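Local coordinates for protein LacI family transcription regulator (Bifidobacterium animalis subsp. lactis, PDB 4O5A) that probably controls transcription as a LacI-type regulator, with a helix-turn-helix DNA-binding region joined to a two-lobed periplasmic-binding-protein-like domain that would sense a small effector, at residues 72-77 with 119-124; 89-94 with 302-307; 136-141 with 158-163; 279-284 with 295-300. One frame throughout, in Å; residues are numbered along the deposited sequence. Where two conformers were deposited one is given.

Contact 1: residues 72-77 with 119-124; sequences GLVLGY and SILEDW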
loop_
_atom_site.group_PDB
_atom_site.type_symbol
_atom_site.label_atom_id
_atom_site.label_comp_id
_atom_site.label_asym_id
_atom_site.label_seq_id
_atom_site.Cartn_x
_atom_site.Cartn_y
_atom_site.Cartn_z
ATOM N N GLY A 72 20.453 3.056 4.932
ATOM C CA GLY A 72 20.168 2.643 3.563
ATOM C C GLY A 72 19.148 1.525 3.436
ATOM O O GLY A 72 19.159 0.557 4.213
ATOM N N LEU A 73 18.263 1.656 2.449
ATOM C CA LEU A 73 17.271 0.635 2.130
ATOM C C LEU A 73 17.148 0.514 0.632
ATOM O O LEU A 73 16.835 1.492 -0.051
ATOM C CB LEU A 73 15.904 0.998 2.733
ATOM C CG LEU A 73 14.734 0.092 2.344
ATOM C CD1 LEU A 73 15.010 -1.347 2.754
ATOM C CD2 LEU A 73 13.464 0.590 2.996
ATOM N N VAL A 74 17.400 -0.679 0.103
ATOM C CA VAL A 74 17.140 -0.911 -1.312
ATOM C C VAL A 74 15.815 -1.639 -1.468
ATOM O O VAL A 74 15.619 -2.713 -0.901
ATOM C CB VAL A 74 18.269 -1.698 -1.997
ATOM C CG1 VAL A 74 17.973 -1.844 -3.479
ATOM C CG2 VAL A 74 19.594 -0.976 -1.817
ATOM N N LEU A 75 14.897 -1.033 -2.212
ATOM C CA LEU A 75 13.604 -1.661 -2.488
ATOM C C LEU A 75 13.602 -2.315 -3.863
ATOM O O LEU A 75 14.401 -1.955 -4.733
ATOM C CB LEU A 75 12.478 -0.632 -2.410
ATOM C CG LEU A 75 12.237 0.016 -1.052
ATOM C CD1 LEU A 75 11.162 1.089 -1.159
ATOM C CD2 LEU A 75 11.835 -1.047 -0.056
ATOM N N GLY A 76 12.703 -3.271 -4.074
ATOM C CA GLY A 76 12.595 -3.902 -5.377
ATOM C C GLY A 76 11.575 -3.177 -6.230
ATOM O O GLY A 76 10.530 -2.767 -5.725
ATOM N N TYR A 77 11.869 -3.003 -7.515
ATOM C CA TYR A 77 10.942 -2.318 -8.410
ATOM C C TYR A 77 9.646 -3.115 -8.554
ATOM O O TYR A 77 9.677 -4.321 -8.821
ATOM C CB TYR A 77 11.574 -2.081 -9.782
ATOM C CG TYR A 77 10.656 -1.376 -10.760
ATOM C CD1 TYR A 77 10.338 -0.032 -10.600
ATOM C CD2 TYR A 77 10.111 -2.052 -11.840
ATOM C CE1 TYR A 77 9.502 0.618 -11.495
ATOM C CE2 TYR A 77 9.271 -1.412 -12.736
ATOM C CZ TYR A 77 8.973 -0.077 -12.557
ATOM O OH TYR A 77 8.139 0.560 -13.450
ATOM N N SER A 119 24.982 -4.742 -6.027
ATOM C CA SER A 119 25.807 -3.670 -6.577
ATOM C C SER A 119 25.608 -2.334 -5.853
ATOM O O SER A 119 26.572 -1.639 -5.546
ATOM C CB SER A 119 25.552 -3.520 -8.076
ATOM O OG SER A 119 26.352 -2.491 -8.617
ATOM N N ILE A 120 24.360 -1.983 -5.562
ATOM C CA ILE A 120 24.082 -0.745 -4.842
ATOM C C ILE A 120 24.664 -0.792 -3.430
ATOM O O ILE A 120 25.270 0.175 -2.962
ATOM C CB ILE A 120 22.568 -0.463 -4.789
ATOM C CG1 ILE A 120 22.037 -0.208 -6.204
ATOM C CG2 ILE A 120 22.271 0.718 -3.870
ATOM C CD1 ILE A 120 20.521 -0.241 -6.318
ATOM N N LEU A 121 24.491 -1.931 -2.763
ATOM C CA LEU A 121 24.977 -2.117 -1.404
ATOM C C LEU A 121 26.496 -2.018 -1.368
ATOM O O LEU A 121 27.064 -1.419 -0.458
ATOM C CB LEU A 121 24.530 -3.476 -0.870
ATOM C CG LEU A 121 23.034 -3.657 -0.623
ATOM C CD1 LEU A 121 22.741 -5.056 -0.092
ATOM C CD2 LEU A 121 22.501 -2.591 0.326
ATOM N N GLU A 122 27.151 -2.600 -2.368
ATOM C CA GLU A 122 28.604 -2.549 -2.442
ATOM C C GLU A 122 29.079 -1.107 -2.595
ATOM O O GLU A 122 30.110 -0.725 -2.048
ATOM C CB GLU A 122 29.117 -3.436 -3.579
ATOM C CG GLU A 122 28.970 -4.927 -3.292
ATOM C CD GLU A 122 29.259 -5.812 -4.496
ATOM O OE1 GLU A 122 29.099 -5.339 -5.644
ATOM O OE2 GLU A 122 29.643 -6.987 -4.290
ATOM N N ASP A 123 28.311 -0.304 -3.324
ATOM C CA ASP A 123 28.659 1.095 -3.531
ATOM C C ASP A 123 28.541 1.861 -2.219
ATOM O O ASP A 123 29.420 2.648 -1.867
ATOM C CB ASP A 123 27.765 1.718 -4.609
ATOM C CG ASP A 123 27.952 3.219 -4.729
ATOM O OD1 ASP A 123 28.988 3.651 -5.281
ATOM O OD2 ASP A 123 27.057 3.966 -4.276
ATOM N N TRP A 124 27.453 1.612 -1.496
ATOM C CA TRP A 124 27.203 2.273 -0.224
ATOM C C TRP A 124 28.292 1.933 0.778
ATOM O O TRP A 124 28.757 2.796 1.516
ATOM C CB TRP A 124 25.835 1.865 0.315
ATOM C CG TRP A 124 24.718 2.659 -0.279
ATOM C CD1 TRP A 124 24.828 3.756 -1.086
ATOM C CD2 TRP A 124 23.315 2.419 -0.111
ATOM N NE1 TRP A 124 23.571 4.217 -1.431
ATOM C CE2 TRP A 124 22.630 3.416 -0.841
ATOM C CE3 TRP A 124 22.572 1.463 0.586
ATOM C CZ2 TRP A 124 21.234 3.477 -0.889
ATOM C CZ3 TRP A 124 21.190 1.525 0.532
ATOM C CH2 TRP A 124 20.537 2.525 -0.202
#

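Contact 2: residues 89-94 with 302-307; sequences MRLISG and RNILES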
loop_
_atom_site.group_PDB
_atom_site.type_symbol
_atom_site.label_atom_id
_atom_site.label_comp_id
_atom_site.label_asym_id
_atom_site.label_seq_id
_atom_site.Cartn_x
_atom_site.Cartn_y
_atom_site.Cartn_z
HETATM N N MSE A 89 5.104 0.347 3.210
HETATM C CA MSE A 89 4.763 1.714 3.631
HETATM C C MSE A 89 4.645 1.789 5.148
HETATM O O MSE A 89 5.122 2.727 5.769
HETATM C CB MSE A 89 3.473 2.223 2.974
HETATM C CG MSE A 89 3.676 3.023 1.705
HETATM SE SE MSE A 89 5.286 4.128 1.636
HETATM C CE MSE A 89 4.632 5.620 2.717
ATOM N N ARG A 90 4.026 0.785 5.750
ATOM C CA ARG A 90 3.886 0.789 7.204
ATOM C C ARG A 90 5.228 0.641 7.875
ATOM O O ARG A 90 5.481 1.263 8.908
ATOM C CB ARG A 90 2.970 -0.334 7.672
ATOM C CG ARG A 90 1.508 -0.099 7.429
ATOM C CD ARG A 90 0.725 -1.326 7.841
ATOM N NE ARG A 90 -0.396 -1.543 6.943
ATOM C CZ ARG A 90 -1.076 -2.681 6.836
ATOM N NH1 ARG A 90 -0.754 -3.732 7.575
ATOM N NH2 ARG A 90 -2.080 -2.761 5.982
ATOM N N LEU A 91 6.094 -0.194 7.308
ATOM C CA LEU A 91 7.439 -0.350 7.855
ATOM C C LEU A 91 8.185 0.973 7.824
ATOM O O LEU A 91 8.854 1.353 8.796
ATOM C CB LEU A 91 8.224 -1.400 7.063
ATOM C CG LEU A 91 9.485 -1.881 7.781
ATOM C CD1 LEU A 91 9.091 -2.763 8.966
ATOM C CD2 LEU A 91 10.413 -2.622 6.830
ATOM N N ILE A 92 8.077 1.677 6.704
ATOM C CA ILE A 92 8.778 2.946 6.556
ATOM C C ILE A 92 8.253 4.003 7.539
ATOM O O ILE A 92 9.043 4.800 8.068
ATOM C CB ILE A 92 8.736 3.438 5.088
ATOM C CG1 ILE A 92 9.659 2.558 4.242
ATOM C CG2 ILE A 92 9.177 4.886 4.973
ATOM C CD1 ILE A 92 9.617 2.878 2.767
ATOM N N SER A 93 6.945 4.020 7.778
ATOM C CA SER A 93 6.366 4.889 8.811
ATOM C C SER A 93 6.929 4.592 10.209
ATOM O O SER A 93 7.265 5.510 10.958
ATOM C CB SER A 93 4.844 4.779 8.846
ATOM O OG SER A 93 4.275 5.431 7.733
ATOM N N GLY A 94 7.008 3.313 10.563
ATOM C CA GLY A 94 7.579 2.920 11.840
ATOM C C GLY A 94 9.052 3.281 11.931
ATOM O O GLY A 94 9.511 3.819 12.954
ATOM N N ARG A 302 0.259 -8.603 11.751
ATOM C CA ARG A 302 1.598 -8.312 12.273
ATOM C C ARG A 302 1.657 -6.841 12.640
ATOM O O ARG A 302 1.051 -5.999 11.972
ATOM C CB ARG A 302 2.682 -8.623 11.235
ATOM C CG ARG A 302 3.243 -10.037 11.305
ATOM C CD ARG A 302 4.311 -10.288 10.228
ATOM N NE ARG A 302 5.482 -9.420 10.361
ATOM C CZ ARG A 302 5.913 -8.598 9.408
ATOM N NH1 ARG A 302 5.273 -8.538 8.248
ATOM N NH2 ARG A 302 6.984 -7.840 9.613
ATOM N N ASN A 303 2.377 -6.526 13.706
ATOM C CA ASN A 303 2.502 -5.146 14.125
ATOM C C ASN A 303 3.663 -4.514 13.362
ATOM O O ASN A 303 4.762 -4.369 13.900
ATOM C CB ASN A 303 2.737 -5.068 15.634
ATOM C CG ASN A 303 2.640 -3.653 16.171
ATOM O OD1 ASN A 303 2.671 -2.672 15.413
ATOM N ND2 ASN A 303 2.545 -3.536 17.493
ATOM N N ILE A 304 3.409 -4.159 12.104
ATOM C CA ILE A 304 4.456 -3.666 11.215
ATOM C C ILE A 304 4.993 -2.304 11.630
ATOM O O ILE A 304 6.187 -2.040 11.493
ATOM C CB ILE A 304 3.943 -3.563 9.781
ATOM C CG1 ILE A 304 3.376 -4.915 9.343
ATOM C CG2 ILE A 304 5.074 -3.135 8.849
ATOM C CD1 ILE A 304 2.469 -4.819 8.117
ATOM N N LEU A 305 4.110 -1.430 12.108
ATOM C CA LEU A 305 4.541 -0.122 12.602
ATOM C C LEU A 305 5.590 -0.277 13.693
ATOM O O LEU A 305 6.691 0.272 13.582
ATOM C CB LEU A 305 3.360 0.683 13.142
ATOM C CG LEU A 305 2.497 1.463 12.154
ATOM C CD1 LEU A 305 1.293 2.047 12.881
ATOM C CD2 LEU A 305 3.332 2.570 11.525
ATOM N N GLU A 306 5.264 -1.035 14.735
ATOM C CA GLU A 306 6.196 -1.245 15.835
ATOM C C GLU A 306 7.439 -2.020 15.387
ATOM O O GLU A 306 8.522 -1.827 15.941
ATOM C CB GLU A 306 5.491 -1.945 17.001
ATOM C CG GLU A 306 6.324 -2.055 18.261
ATOM C CD GLU A 306 6.902 -0.723 18.710
ATOM O OE1 GLU A 306 6.181 0.303 18.642
ATOM O OE2 GLU A 306 8.081 -0.706 19.134
ATOM N N SER A 307 7.290 -2.890 14.389
ATOM C CA SER A 307 8.448 -3.623 13.866
ATOM C C SER A 307 9.434 -2.641 13.250
ATOM O O SER A 307 10.654 -2.727 13.456
ATOM C CB SER A 307 8.019 -4.646 12.811
ATOM O OG SER A 307 7.498 -5.806 13.435
#

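Contact 3: residues 136-141 with 158-163; sequences LNLEIG and ALADSS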
loop_
_atom_site.group_PDB
_atom_site.type_symbol
_atom_site.label_atom_id
_atom_site.label_comp_id
_atom_site.label_asym_id
_atom_site.label_seq_id
_atom_site.Cartn_x
_atom_site.Cartn_y
_atom_site.Cartn_z
ATOM N N LEU A 136 15.846 -6.620 3.862
ATOM C CA LEU A 136 14.522 -7.235 3.880
ATOM C C LEU A 136 14.454 -8.417 2.924
ATOM O O LEU A 136 15.290 -8.552 2.023
ATOM C CB LEU A 136 13.442 -6.216 3.507
ATOM C CG LEU A 136 13.407 -4.893 4.272
ATOM C CD1 LEU A 136 12.322 -3.989 3.696
ATOM C CD2 LEU A 136 13.201 -5.101 5.772
ATOM N N ASN A 137 13.452 -9.269 3.130
ATOM C CA ASN A 137 13.147 -10.353 2.204
ATOM C C ASN A 137 14.329 -11.275 1.956
ATOM O O ASN A 137 14.722 -11.510 0.812
ATOM C CB ASN A 137 12.616 -9.789 0.887
ATOM C CG ASN A 137 11.365 -8.968 1.080
ATOM O OD1 ASN A 137 10.517 -9.301 1.909
ATOM N ND2 ASN A 137 11.243 -7.886 0.320
ATOM N N LEU A 138 14.886 -11.792 3.041
ATOM C CA LEU A 138 16.008 -12.710 2.959
ATOM C C LEU A 138 15.560 -13.994 2.273
ATOM O O LEU A 138 14.514 -14.561 2.610
ATOM C CB LEU A 138 16.560 -13.007 4.358
ATOM C CG LEU A 138 17.453 -11.934 4.992
ATOM C CD1 LEU A 138 18.682 -11.692 4.135
ATOM C CD2 LEU A 138 16.717 -10.611 5.239
ATOM N N GLU A 139 16.331 -14.432 1.282
ATOM C CA GLU A 139 16.070 -15.706 0.632
ATOM C C GLU A 139 17.019 -16.727 1.219
ATOM O O GLU A 139 17.947 -16.371 1.947
ATOM C CB GLU A 139 16.314 -15.609 -0.873
ATOM C CG GLU A 139 15.502 -14.553 -1.592
ATOM C CD GLU A 139 15.813 -14.519 -3.077
ATOM O OE1 GLU A 139 14.959 -14.047 -3.859
ATOM O OE2 GLU A 139 16.918 -14.966 -3.458
ATOM N N ILE A 140 16.792 -17.997 0.902
ATOM C CA ILE A 140 17.742 -19.040 1.261
ATOM C C ILE A 140 19.014 -18.830 0.441
ATOM O O ILE A 140 18.948 -18.667 -0.782
ATOM C CB ILE A 140 17.148 -20.448 1.027
ATOM C CG1 ILE A 140 16.435 -20.925 2.295
ATOM C CG2 ILE A 140 18.229 -21.442 0.614
ATOM C CD1 ILE A 140 15.599 -22.171 2.103
ATOM N N GLY A 141 20.162 -18.797 1.119
ATOM C CA GLY A 141 21.442 -18.585 0.457
ATOM C C GLY A 141 21.590 -17.207 -0.167
ATOM O O GLY A 141 22.211 -17.053 -1.222
ATOM N N ALA A 158 18.837 -7.502 9.689
ATOM C CA ALA A 158 17.937 -8.240 8.815
ATOM C C ALA A 158 16.576 -8.441 9.476
ATOM O O ALA A 158 16.486 -8.663 10.684
ATOM C CB ALA A 158 18.551 -9.572 8.432
ATOM N N LEU A 159 15.513 -8.356 8.679
ATOM C CA LEU A 159 14.185 -8.712 9.168
ATOM C C LEU A 159 13.800 -10.049 8.557
ATOM O O LEU A 159 13.361 -10.117 7.403
ATOM C CB LEU A 159 13.152 -7.637 8.813
ATOM C CG LEU A 159 12.955 -6.502 9.826
ATOM C CD1 LEU A 159 14.272 -5.815 10.186
ATOM C CD2 LEU A 159 11.945 -5.488 9.306
ATOM N N ALA A 160 13.981 -11.118 9.326
ATOM C CA ALA A 160 13.762 -12.468 8.812
ATOM C C ALA A 160 13.645 -13.474 9.948
ATOM O O ALA A 160 13.782 -13.113 11.115
ATOM C CB ALA A 160 14.897 -12.857 7.896
ATOM N N ASP A 161 13.396 -14.731 9.599
ATOM C CA ASP A 161 13.540 -15.817 10.557
ATOM C C ASP A 161 15.039 -15.956 10.806
ATOM O O ASP A 161 15.838 -15.802 9.878
ATOM C CB ASP A 161 12.976 -17.121 9.990
ATOM C CG ASP A 161 12.789 -18.195 11.055
ATOM O OD1 ASP A 161 13.715 -19.014 11.262
ATOM O OD2 ASP A 161 11.704 -18.231 11.679
ATOM N N SER A 162 15.422 -16.232 12.050
ATOM C CA SER A 162 16.833 -16.325 12.429
ATOM C C SER A 162 17.603 -17.391 11.638
ATOM O O SER A 162 18.821 -17.299 11.477
ATOM C CB SER A 162 16.952 -16.613 13.926
ATOM O OG SER A 162 16.286 -17.819 14.248
ATOM N N SER A 163 16.889 -18.396 11.141
ATOM C CA SER A 163 17.512 -19.471 10.379
ATOM C C SER A 163 18.116 -19.015 9.044
ATOM O O SER A 163 18.916 -19.737 8.453
ATOM C CB SER A 163 16.510 -20.607 10.151
ATOM O OG SER A 163 15.316 -20.120 9.558
HETATM O O HOH W 1 11.813 -8.656 5.566
HETATM O O HOH W 2 12.889 -11.872 5.243
#

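Contact 4: residues 279-284 with 295-300; sequences LSIISW and PPITAL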
loop_
_atom_site.group_PDB
_atom_site.type_symbol
_atom_site.label_atom_id
_atom_site.label_comp_id
_atom_site.label_asym_id
_atom_site.label_seq_id
_atom_site.Cartn_x
_atom_site.Cartn_y
_atom_site.Cartn_z
ATOM N N LEU A 279 -17.508 -22.353 4.084
ATOM C CA LEU A 279 -16.070 -22.152 3.917
ATOM C C LEU A 279 -15.551 -21.040 4.825
ATOM O O LEU A 279 -16.036 -19.911 4.755
ATOM C CB LEU A 279 -15.744 -21.794 2.453
ATOM C CG LEU A 279 -14.296 -21.372 2.173
ATOM C CD1 LEU A 279 -13.350 -22.566 2.254
ATOM C CD2 LEU A 279 -14.183 -20.693 0.798
ATOM N N SER A 280 -14.578 -21.353 5.680
ATOM C CA SER A 280 -13.906 -20.324 6.470
ATOM C C SER A 280 -12.680 -19.819 5.731
ATOM O O SER A 280 -12.012 -20.589 5.037
ATOM C CB SER A 280 -13.479 -20.874 7.842
ATOM O OG SER A 280 -14.587 -20.998 8.712
ATOM N N ILE A 281 -12.380 -18.529 5.893
ATOM C CA ILE A 281 -11.243 -17.894 5.223
ATOM C C ILE A 281 -10.422 -17.081 6.218
ATOM O O ILE A 281 -10.974 -16.357 7.043
ATOM C CB ILE A 281 -11.712 -16.970 4.067
ATOM C CG1 ILE A 281 -12.275 -17.818 2.925
ATOM C CG2 ILE A 281 -10.561 -16.117 3.537
ATOM C CD1 ILE A 281 -12.882 -16.993 1.806
ATOM N N ILE A 282 -9.098 -17.216 6.141
ATOM C CA ILE A 282 -8.177 -16.411 6.940
ATOM C C ILE A 282 -7.150 -15.751 6.009
ATOM O O ILE A 282 -6.652 -16.381 5.070
ATOM C CB ILE A 282 -7.446 -17.274 7.980
ATOM C CG1 ILE A 282 -8.445 -17.840 8.979
ATOM C CG2 ILE A 282 -6.370 -16.466 8.730
ATOM C CD1 ILE A 282 -7.829 -18.823 9.961
ATOM N N SER A 283 -6.853 -14.482 6.276
ATOM C CA SER A 283 -5.792 -13.764 5.582
ATOM C C SER A 283 -4.561 -13.723 6.464
ATOM O O SER A 283 -4.662 -13.332 7.621
ATOM C CB SER A 283 -6.209 -12.316 5.332
ATOM O OG SER A 283 -5.140 -11.574 4.760
ATOM N N TRP A 284 -3.408 -14.096 5.912
ATOM C CA TRP A 284 -2.132 -13.948 6.612
ATOM C C TRP A 284 -1.663 -12.548 6.265
ATOM O O TRP A 284 -1.164 -12.308 5.164
ATOM C CB TRP A 284 -1.114 -14.971 6.093
ATOM C CG TRP A 284 -0.005 -15.294 7.055
ATOM C CD1 TRP A 284 0.548 -14.465 7.968
ATOM C CD2 TRP A 284 0.666 -16.559 7.187
ATOM N NE1 TRP A 284 1.540 -15.133 8.673
ATOM C CE2 TRP A 284 1.619 -16.407 8.216
ATOM C CE3 TRP A 284 0.541 -17.789 6.547
ATOM C CZ2 TRP A 284 2.454 -17.465 8.606
ATOM C CZ3 TRP A 284 1.377 -18.835 6.941
ATOM C CH2 TRP A 284 2.314 -18.661 7.961
ATOM N N PRO A 295 -18.149 -11.420 3.947
ATOM C CA PRO A 295 -18.052 -10.756 5.250
ATOM C C PRO A 295 -16.616 -10.346 5.571
ATOM O O PRO A 295 -15.670 -10.768 4.885
ATOM C CB PRO A 295 -18.507 -11.855 6.211
ATOM C CG PRO A 295 -18.011 -13.118 5.559
ATOM C CD PRO A 295 -18.270 -12.886 4.095
ATOM N N PRO A 296 -16.448 -9.518 6.601
ATOM C CA PRO A 296 -15.085 -9.146 7.005
ATOM C C PRO A 296 -14.217 -10.375 7.312
ATOM O O PRO A 296 -14.678 -11.384 7.864
ATOM C CB PRO A 296 -15.314 -8.300 8.254
ATOM C CG PRO A 296 -16.677 -7.696 8.034
ATOM C CD PRO A 296 -17.472 -8.806 7.379
ATOM N N ILE A 297 -12.944 -10.274 6.938
ATOM C CA ILE A 297 -12.055 -11.428 6.885
ATOM C C ILE A 297 -11.117 -11.499 8.100
ATOM O O ILE A 297 -10.376 -10.550 8.402
ATOM C CB ILE A 297 -11.244 -11.418 5.569
ATOM C CG1 ILE A 297 -12.193 -11.499 4.350
ATOM C CG2 ILE A 297 -10.242 -12.572 5.534
ATOM C CD1 ILE A 297 -11.475 -11.408 3.000
ATOM N N THR A 298 -11.162 -12.647 8.774
ATOM C CA THR A 298 -10.295 -12.959 9.911
ATOM C C THR A 298 -8.839 -12.913 9.448
ATOM O O THR A 298 -8.501 -13.452 8.390
ATOM C CB THR A 298 -10.620 -14.354 10.423
ATOM O OG1 THR A 298 -11.907 -14.326 11.053
ATOM C CG2 THR A 298 -9.570 -14.826 11.417
ATOM N N ALA A 299 -7.966 -12.260 10.216
ATOM C CA ALA A 299 -6.614 -12.009 9.727
ATOM C C ALA A 299 -5.567 -12.199 10.814
ATOM O O ALA A 299 -5.799 -11.856 11.962
ATOM C CB ALA A 299 -6.502 -10.606 9.206
ATOM N N LEU A 300 -4.412 -12.706 10.406
ATOM C CA LEU A 300 -3.240 -12.756 11.275
ATOM C C LEU A 300 -2.554 -11.420 11.048
ATOM O O LEU A 300 -2.070 -11.136 9.946
ATOM C CB LEU A 300 -2.356 -13.935 10.859
ATOM C CG LEU A 300 -1.258 -14.407 11.812
ATOM C CD1 LEU A 300 -0.191 -13.342 11.956
ATOM C CD2 LEU A 300 -1.847 -14.786 13.172
#

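Contact 1: residues 72-77 with 119-124
Trp-124 extends the six-membered part of its indole from helix 116-127 onto the backbone of strand 70-76, while Val-74 projects from the strand to meet it. The segments 72-76 and 119-124 run almost antiparallel, at 168°, their axes 9.6 Å apart at closest approach. Trp-124 CZ3 lies 3.4 Å from Gly-72 CA and 3.5 Å from Leu-73 N, and the carbonyl oxygen Leu-73 O is in the ring plane, at its edge. Gly-72 suits this place because a CB on it would collide with the indole. Val-74 has CG1 anti to its backbone N (chi1 -177°), which leaves CG2 beside that N, where it meets the helix. There CG2 is 3.8 Å from both Ile-120 CG2 and Trp-124 CZ3, and Leu-121 CD2 adds a third, slightly looser neighbour. Ile-120 CG2 also sits 4.0 Å above the centre of the Trp-124 ring, so isoleucine, with its second branch at CB, covers the indole and fills against valine at once. An alanine in place of Trp-124 would probably open a gap beside Gly-72 and leave Ile-120 CG2 and Val-74 CG2 without the ring they pack on. No hydrogen bond crosses this largely apolar helix-on-sheet packing. Strand 70-76 is bonded on one flank to strand 105-111 and on the other to strand 132-135; Trp-124 continues onto Leu-107 and Leu-133 of these strands, Leu-121 reaches helix 143-149, and Ile-120 packs on Glu-100 of the second subunit.

Contact 2: residues 89-94 with 302-307
Ile-304, in the first turn of helix 304-320, presses its CG2 branch against helix 88-99 at Arg-90 and Leu-91. This is the tight part: with CG1 beside the backbone N (chi1 -55°), CG2 stands anti to it, and Ile-304 CG2 comes 3.5 Å from Leu-91 N and 3.7 Å from Arg-90 CB. The Leu-91 side chain meets Ile-304 at about a right angle, Leu-91 CD1 reaching Ile-304 CG2 at 4.0 Å. Next to it the backbones themselves meet, since Gly-94 CA makes a CA-H...O contact of 3.3 Å with Leu-305 O; a side chain on Gly-94 would strike that oxygen. The outer side, formed by the partly exposed Arg-90 and Leu-305, is less enclosed. Leu-305 CD2 lies beside Arg-90 O (3.6 Å) and Ser-93 CB. Ile-304 CD1 is 3.4 Å from Arg-90 NH1, but the guanidinium takes its polar partner elsewhere, NH1 bonding to Asp-286 O, and a glycerol, probably from the crystallisation liquor, is about 3 Å from the Arg-90 side chain. Leu-305, modelled in two conformers, also approaches Asp-78 of the second subunit. A serine in place of Ile-304 would remove CG2 and CD1 and would probably leave a gap against Leu-91 CB and CD1 and Arg-90 CD. Asparagine suits the N-cap position, where Asn-303 OD1 accepts from Glu-306 N at 3.1 Å. With no hydrogen bond crossing between the segments, the chemistry implies that shape and apolar burial join these helices, while the helix start is secured by its own cap.

Contact 3: residues 136-141 with 158-163
The backbones at Leu-136 and Leu-159 lie 5.5 Å apart between CA atoms and widen to 6.3 Å between Leu-138 CA and Ala-160 CA, and no direct hydrogen bond joins the two segments. Two waters fill in. One water accepts from Asn-137 N. The other accepts from Leu-138 N. Each water donates to Leu-159 O at 2.8 Å, so a single carbonyl serves two amides of the departing loop. Asn-137 has positive backbone angles (phi 56°, psi 54°), a left-handed conformation that asparagine tolerates well, and it turns the chain away from the strand direction. The side chains close the rest. Leu-136 and Leu-159 lie side by side, pointing the same way, with their CD2 methyls 3.8 Å apart. Leu-138 sets CD2 on Ala-158 CB (3.8 Å) and its CB on Ala-160 CB (3.9 Å); two small alanines give the branched leucine a bed without a clash. Further on, Asp-161 OD1 forms an Asx turn with Ser-163 N and also accepts from Ser-163 OG at 2.6 Å, the two donors coming from opposite faces of the carboxylate. In the fold, strands 132-135 and 156-160 are parallel neighbours, and the chain after 132-135 moves apart from 156-160 here, the waters bridging it. Leu-136 and Leu-159 touch Leu-91 of helix 88-99, Leu-138 leans on helix 143-149, and Asp-161 and Ser-163 touch Ile-208 of helix 206-219.

Contact 4: residues 279-284 with 295-300
Ser-283 N donates to Thr-298 O at 2.9 Å, in a nearly straight bond (168° at the hydrogen), and Ile-282 CA, 3.3 Å from the same oxygen Thr-298 O, adds a CA-H...O contact. Ser-283 O mirrors this on the other side of the residue, accepting from Leu-300 N at 2.9 Å and taking a CA-H...O contact from Ala-299 CA at 3.2 Å. One residue thus both donates and accepts towards the same neighbouring strand, as the parallel beta register requires. On one face stand Ile-282, Thr-298, Trp-284 and Leu-300. The Trp-284 and Leu-300 side chains lie side by side, pointing the same way, both with CG anti to the backbone N; Leu-300 CB is 4.1 Å from Trp-284 CD1. Ile-282 CG1 rests on Thr-298 CG2 at 4.0 Å, and threonine suits its place by offering that methyl while its OG1 accepts from Arg-337 N and bonds with Thr-340 OG1. The other face has the small Ser-283 and Ala-299; Ile-297 CG2 packs on Ser-283 CB at 4.0 Å and also meets Ile-281 CG2. Ser-283 OG bonds onward to Gly-285 O, and Trp-284 makes a cation-pi contact with Arg-209. The two strands belong to a beta-alpha-beta crossover with helix 288-292, within the periplasmic-binding-protein-like domain. Two straight backbone bonds in a buried, largely apolar setting imply that the strands are held in register by the main chain, while the side chains pack on both faces.

In the fold
Contacts 1 and 3 both reach the parallel sheet of one lobe and meet where Leu-73 CD1 lies 3.9 Å from Leu-136 CD1. Contact 2 rests on contact 3 through Leu-91, whose CD2 is 3.9 Å from Leu-136 CD2 and whose CD1 is 4.0 Å from Leu-159 CD2; with contact 1 it also touches the second subunit. Contact 4 belongs to the other lobe, its centre about 35 Å from that of contact 1 and 26 Å from that of contact 3. It adjoins contact 2 in sequence, as the chain passes from strand 298-301 to helix 304-320. Glycerols near contacts 2 and 3 may mark the interlobe cleft where relatives bind effectors.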